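Long-range contact in nodulation protein S (Bradyrhizobium sp., PDB 3OFK), which probably uses S-adenosylmethionine to methylate an intermediate of nod factor synthesis, acting as an N-methyltransferase: residues L124-I137 and W163-L176. Residues are numbered along the deposited sequence; the frame is centred on the assembly and turned at random.
Sequences LYYLEDMTQMRTAI and WGHVAGAETVITIL. With SAH (S-adenosyl-L-homocysteine), chain E.
Beside strand 148-155 of the central sheet and next to the SAH pocket, the first turns of helices 130-142 and 169-179 pack through apolar side chains, while an aromatic cluster of Tyr125, Tyr126, Trp163 and His165 joins the 3-10 segment 124-126 to the loop before helix 169-179; no direct hydrogen bond crosses between the segments. The axes of 130-137 and 169-176 cross at -49° and stay 10.8 Å apart, a separation that side chains span. Ile137 turns its CD1 to Ile175 CG2 at 3.6 Å and also reaches Val172 CG1, which Leu124 CD1 meets as well. Arg134, its chain bent at chi3 (142°), lays one guanidinium face over the CG1-CD1 end of Ile175. Met133, extended beyond CG, crosses Val172 at about a right angle, with SD against its CG2, and brings CE to 3.7 Å from Ala167 O.

In this variant of the Rossmann fold, residues 124-126 follow strand 115-121, whose neighbour in the sheet is strand 148-155. Val172 and Leu176 also rest on Phe152 of that second strand. Tyr125 has its CG between the backbone N and the carbonyl carbon (chi1 51°), which turns the ring toward His165 and Trp163, oblique to both: CD1 is 3.4 Å from His165 CD2, and OH is 3.6 Å from Trp163 CZ3. Glu122 hydrogen-bonds that same hydroxyl. His165 has the Tyr125 carbonyl carbon over one ring face and Trp163 O over the opposite one. Water carries the polar link: one molecule donates to Tyr125 O and Leu127 O and accepts from Val166 N at 2.9 Å, while a second joins Leu127 O to His165 ND1 at 3.0 Å. An alanine in place of His165 would probably open a gap beside Tyr125 CD1 and cost the second water its imidazole partner. Tyr126, whose CD1 lies beside His165 CE1 with the two rings oblique, sets CD2 3.7 Å from C8 of the SAH adenine, within the pocket to which Tyr126 and Leu127 belong.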
# COMPACT_ATOMS: atom_id res chain seq x y z
N LEU A 124 -4.85 0.71 -3.74
CA LEU A 124 -5.29 0.58 -5.15
C LEU A 124 -6.81 0.67 -5.33
O LEU A 124 -7.27 1.08 -6.39
CB LEU A 124 -4.73 -0.66 -5.85
CG LEU A 124 -3.22 -0.81 -6.07
CD1 LEU A 124 -2.93 -2.20 -6.73
CD2 LEU A 124 -2.66 0.30 -6.93
N TYR A 125 -7.60 0.41 -4.29
CA TYR A 125 -9.04 0.60 -4.41
C TYR A 125 -9.51 2.06 -4.47
O TYR A 125 -10.68 2.33 -4.76
CB TYR A 125 -9.82 -0.16 -3.34
CG TYR A 125 -9.39 0.04 -1.90
CD1 TYR A 125 -9.76 1.16 -1.17
CD2 TYR A 125 -8.65 -0.95 -1.24
CE1 TYR A 125 -9.38 1.30 0.18
CE2 TYR A 125 -8.27 -0.81 0.08
CZ TYR A 125 -8.64 0.31 0.78
OH TYR A 125 -8.26 0.39 2.10
N TYR A 126 -8.63 3.02 -4.19
CA TYR A 126 -9.04 4.42 -4.36
C TYR A 126 -9.12 4.83 -5.84
O TYR A 126 -9.63 5.86 -6.19
CB TYR A 126 -8.11 5.36 -3.59
CG TYR A 126 -8.26 5.22 -2.10
CD1 TYR A 126 -9.42 5.65 -1.45
CD2 TYR A 126 -7.26 4.65 -1.34
CE1 TYR A 126 -9.58 5.51 -0.07
CE2 TYR A 126 -7.42 4.49 0.03
CZ TYR A 126 -8.57 4.92 0.65
OH TYR A 126 -8.67 4.75 2.00
N LEU A 127 -8.60 4.02 -6.73
CA LEU A 127 -8.67 4.37 -8.15
C LEU A 127 -10.12 4.22 -8.63
O LEU A 127 -10.92 3.50 -8.03
CB LEU A 127 -7.71 3.49 -8.95
CG LEU A 127 -6.24 3.76 -8.64
CD1 LEU A 127 -5.42 2.58 -9.16
CD2 LEU A 127 -5.77 5.09 -9.23
N GLU A 128 -10.48 4.93 -9.70
CA GLU A 128 -11.86 5.01 -10.15
C GLU A 128 -12.42 3.78 -10.87
O GLU A 128 -13.62 3.54 -10.81
CB GLU A 128 -12.05 6.20 -11.09
CG GLU A 128 -11.78 7.52 -10.44
CD GLU A 128 -11.90 8.66 -11.43
OE1 GLU A 128 -10.88 9.00 -12.08
OE2 GLU A 128 -13.02 9.19 -11.56
N ASP A 129 -11.58 3.06 -11.59
CA ASP A 129 -12.06 1.90 -12.36
C ASP A 129 -10.97 0.89 -12.58
O ASP A 129 -9.82 1.12 -12.18
CB ASP A 129 -12.66 2.37 -13.70
CG ASP A 129 -11.69 3.24 -14.50
OD1 ASP A 129 -10.54 2.79 -14.73
OD2 ASP A 129 -12.11 4.33 -14.92
N MET A 130 -11.32 -0.22 -13.25
CA MET A 130 -10.39 -1.32 -13.51
C MET A 130 -9.31 -1.00 -14.54
O MET A 130 -8.27 -1.66 -14.56
CB MET A 130 -11.14 -2.58 -14.01
CG MET A 130 -11.61 -3.61 -12.95
SD MET A 130 -10.91 -3.46 -11.32
CE MET A 130 -12.28 -2.62 -10.58
N THR A 131 -9.57 -0.06 -15.44
CA THR A 131 -8.57 0.32 -16.43
C THR A 131 -7.43 1.07 -15.73
O THR A 131 -6.26 0.79 -15.99
CB THR A 131 -9.17 1.18 -17.56
OG1 THR A 131 -10.17 0.44 -18.26
CG2 THR A 131 -8.10 1.59 -18.54
N GLN A 132 -7.78 1.98 -14.83
CA GLN A 132 -6.78 2.64 -13.97
C GLN A 132 -6.01 1.65 -13.08
O GLN A 132 -4.80 1.82 -12.93
CB GLN A 132 -7.42 3.72 -13.09
CG GLN A 132 -7.99 4.85 -13.88
CD GLN A 132 -8.66 5.88 -13.04
OE1 GLN A 132 -8.49 5.91 -11.81
NE2 GLN A 132 -9.38 6.76 -13.69
N MET A 133 -6.68 0.65 -12.50
CA MET A 133 -5.95 -0.34 -11.68
C MET A 133 -4.90 -1.08 -12.50
O MET A 133 -3.75 -1.18 -12.07
CB MET A 133 -6.89 -1.33 -11.02
CG MET A 133 -7.77 -0.73 -9.99
SD MET A 133 -8.37 -1.91 -8.74
CE MET A 133 -9.76 -0.91 -8.12
N ARG A 134 -5.28 -1.57 -13.67
CA ARG A 134 -4.37 -2.22 -14.61
C ARG A 134 -3.21 -1.30 -14.98
O ARG A 134 -2.06 -1.74 -15.03
CB ARG A 134 -5.11 -2.60 -15.90
CG ARG A 134 -6.13 -3.70 -15.72
CD ARG A 134 -6.42 -4.44 -17.02
NE ARG A 134 -6.61 -5.87 -16.74
CZ ARG A 134 -7.73 -6.42 -16.25
NH1 ARG A 134 -7.77 -7.73 -16.01
NH2 ARG A 134 -8.80 -5.66 -15.99
N THR A 135 -3.50 -0.04 -15.30
CA THR A 135 -2.45 0.90 -15.65
C THR A 135 -1.45 1.02 -14.48
O THR A 135 -0.25 0.92 -14.66
CB THR A 135 -2.99 2.30 -15.99
OG1 THR A 135 -3.66 2.26 -17.26
CG2 THR A 135 -1.86 3.32 -16.08
N ALA A 136 -1.97 1.26 -13.29
CA ALA A 136 -1.12 1.34 -12.09
C ALA A 136 -0.34 0.04 -11.84
O ALA A 136 0.81 0.06 -11.46
CB ALA A 136 -1.97 1.66 -10.87
N ILE A 137 -0.99 -1.10 -12.00
CA ILE A 137 -0.32 -2.36 -11.85
C ILE A 137 0.78 -2.50 -12.89
O ILE A 137 1.87 -2.92 -12.53
CB ILE A 137 -1.29 -3.53 -11.90
CG1 ILE A 137 -2.13 -3.51 -10.66
CG2 ILE A 137 -0.57 -4.88 -11.95
CD1 ILE A 137 -3.30 -4.36 -10.74
N TRP A 163 -17.55 -0.38 0.59
CA TRP A 163 -16.98 0.95 0.79
C TRP A 163 -17.18 1.90 -0.40
O TRP A 163 -16.67 3.02 -0.37
CB TRP A 163 -15.48 0.86 1.11
CG TRP A 163 -15.16 0.29 2.47
CD1 TRP A 163 -16.00 0.14 3.54
CD2 TRP A 163 -13.88 -0.17 2.90
NE1 TRP A 163 -15.32 -0.40 4.61
CE2 TRP A 163 -14.01 -0.60 4.24
CE3 TRP A 163 -12.63 -0.28 2.27
CZ2 TRP A 163 -12.94 -1.13 4.96
CZ3 TRP A 163 -11.57 -0.81 2.99
CH2 TRP A 163 -11.74 -1.23 4.33
N GLY A 164 -17.90 1.47 -1.42
CA GLY A 164 -18.12 2.28 -2.62
C GLY A 164 -17.06 2.14 -3.70
O GLY A 164 -17.14 2.81 -4.73
N HIS A 165 -16.07 1.28 -3.49
CA HIS A 165 -14.99 1.12 -4.47
C HIS A 165 -15.30 -0.01 -5.43
O HIS A 165 -16.33 -0.68 -5.32
CB HIS A 165 -13.64 0.94 -3.77
CG HIS A 165 -13.34 2.01 -2.77
ND1 HIS A 165 -13.32 3.36 -3.09
CD2 HIS A 165 -13.07 1.94 -1.44
CE1 HIS A 165 -13.06 4.06 -2.00
NE2 HIS A 165 -12.88 3.23 -0.99
N VAL A 166 -14.43 -0.19 -6.42
CA VAL A 166 -14.74 -1.14 -7.51
C VAL A 166 -14.24 -2.58 -7.25
O VAL A 166 -14.94 -3.56 -7.55
CB VAL A 166 -14.21 -0.62 -8.90
CG1 VAL A 166 -14.54 -1.64 -9.99
CG2 VAL A 166 -14.83 0.73 -9.25
N ALA A 167 -13.02 -2.71 -6.73
CA ALA A 167 -12.47 -4.02 -6.46
C ALA A 167 -11.37 -3.97 -5.39
O ALA A 167 -10.76 -2.92 -5.16
CB ALA A 167 -11.97 -4.66 -7.74
N GLY A 168 -11.13 -5.13 -4.76
CA GLY A 168 -10.15 -5.28 -3.70
C GLY A 168 -9.18 -6.43 -3.95
O GLY A 168 -8.77 -6.66 -5.10
N ALA A 169 -8.85 -7.16 -2.88
CA ALA A 169 -7.73 -8.11 -2.88
C ALA A 169 -7.80 -9.14 -4.00
O ALA A 169 -6.84 -9.28 -4.78
CB ALA A 169 -7.63 -8.82 -1.50
N GLU A 170 -8.93 -9.82 -4.11
CA GLU A 170 -9.00 -11.01 -4.95
C GLU A 170 -8.86 -10.61 -6.41
O GLU A 170 -8.12 -11.24 -7.17
CB GLU A 170 -10.29 -11.81 -4.73
CG GLU A 170 -10.49 -12.33 -3.31
CD GLU A 170 -11.27 -11.35 -2.43
OE1 GLU A 170 -11.00 -10.14 -2.52
OE2 GLU A 170 -12.17 -11.79 -1.67
N THR A 171 -9.53 -9.52 -6.77
CA THR A 171 -9.48 -9.00 -8.11
C THR A 171 -8.07 -8.55 -8.51
O THR A 171 -7.58 -8.94 -9.58
CB THR A 171 -10.56 -7.89 -8.30
OG1 THR A 171 -11.86 -8.50 -8.16
CG2 THR A 171 -10.46 -7.29 -9.65
N VAL A 172 -7.42 -7.77 -7.65
CA VAL A 172 -6.06 -7.34 -7.93
C VAL A 172 -5.06 -8.52 -7.96
O VAL A 172 -4.22 -8.58 -8.86
CB VAL A 172 -5.59 -6.27 -6.94
CG1 VAL A 172 -4.12 -5.97 -7.14
CG2 VAL A 172 -6.44 -4.99 -7.10
N ILE A 173 -5.16 -9.45 -7.02
CA ILE A 173 -4.29 -10.62 -7.01
C ILE A 173 -4.37 -11.33 -8.36
O ILE A 173 -3.34 -11.74 -8.92
CB ILE A 173 -4.62 -11.57 -5.83
CG1 ILE A 173 -4.11 -10.98 -4.50
CG2 ILE A 173 -4.00 -12.94 -6.03
CD1 ILE A 173 -4.61 -11.68 -3.28
N THR A 174 -5.59 -11.45 -8.89
CA THR A 174 -5.80 -12.08 -10.18
C THR A 174 -5.00 -11.40 -11.28
O THR A 174 -4.36 -12.08 -12.10
CB THR A 174 -7.30 -12.16 -10.55
OG1 THR A 174 -7.94 -13.01 -9.60
CG2 THR A 174 -7.52 -12.74 -11.97
N ILE A 175 -5.07 -10.07 -11.31
CA ILE A 175 -4.41 -9.25 -12.33
C ILE A 175 -2.90 -9.27 -12.13
O ILE A 175 -2.13 -9.42 -13.09
CB ILE A 175 -4.91 -7.79 -12.29
CG1 ILE A 175 -6.41 -7.72 -12.68
CG2 ILE A 175 -4.06 -6.91 -13.21
CD1 ILE A 175 -7.05 -6.32 -12.46
N LEU A 176 -2.48 -9.13 -10.88
CA LEU A 176 -1.06 -9.23 -10.54
C LEU A 176 -0.46 -10.53 -11.03
O LEU A 176 0.66 -10.53 -11.53
CB LEU A 176 -0.85 -9.10 -9.03
CG LEU A 176 -0.99 -7.71 -8.44
CD1 LEU A 176 -0.95 -7.75 -6.92
CD2 LEU A 176 0.09 -6.83 -8.98
N SAH E . 0.07 1.67 2.79
CA SAH E . -0.23 2.19 4.12
CB SAH E . -1.22 3.34 4.01
CG SAH E . -2.64 3.06 3.52
SD SAH E . -3.79 4.47 3.65
C SAH E . -0.75 1.12 5.09
O SAH E . -1.13 0.02 4.69
OXT SAH E . -0.81 1.35 6.30
C5' SAH E . -3.79 4.88 1.88
C4' SAH E . -2.78 5.88 1.37
O4' SAH E . -2.78 5.85 -0.06
C3' SAH E . -3.06 7.33 1.79
O3' SAH E . -1.85 7.96 2.21
C2' SAH E . -3.61 7.95 0.49
O2' SAH E . -3.36 9.33 0.42
C1' SAH E . -2.83 7.18 -0.54
N9 SAH E . -3.35 7.15 -1.92
C8 SAH E . -4.65 7.03 -2.33
N7 SAH E . -4.67 6.99 -3.68
C5 SAH E . -3.41 7.08 -4.14
C6 SAH E . -2.93 7.04 -5.45
N6 SAH E . -3.82 6.99 -6.48
N1 SAH E . -1.58 7.15 -5.64
C2 SAH E . -0.73 7.24 -4.55
N3 SAH E . -1.23 7.25 -3.25
C4 SAH E . -2.56 7.15 -3.05
O HOH W 1 -11.84 1.08 -6.88
O HOH W 2 -13.05 4.31 -5.90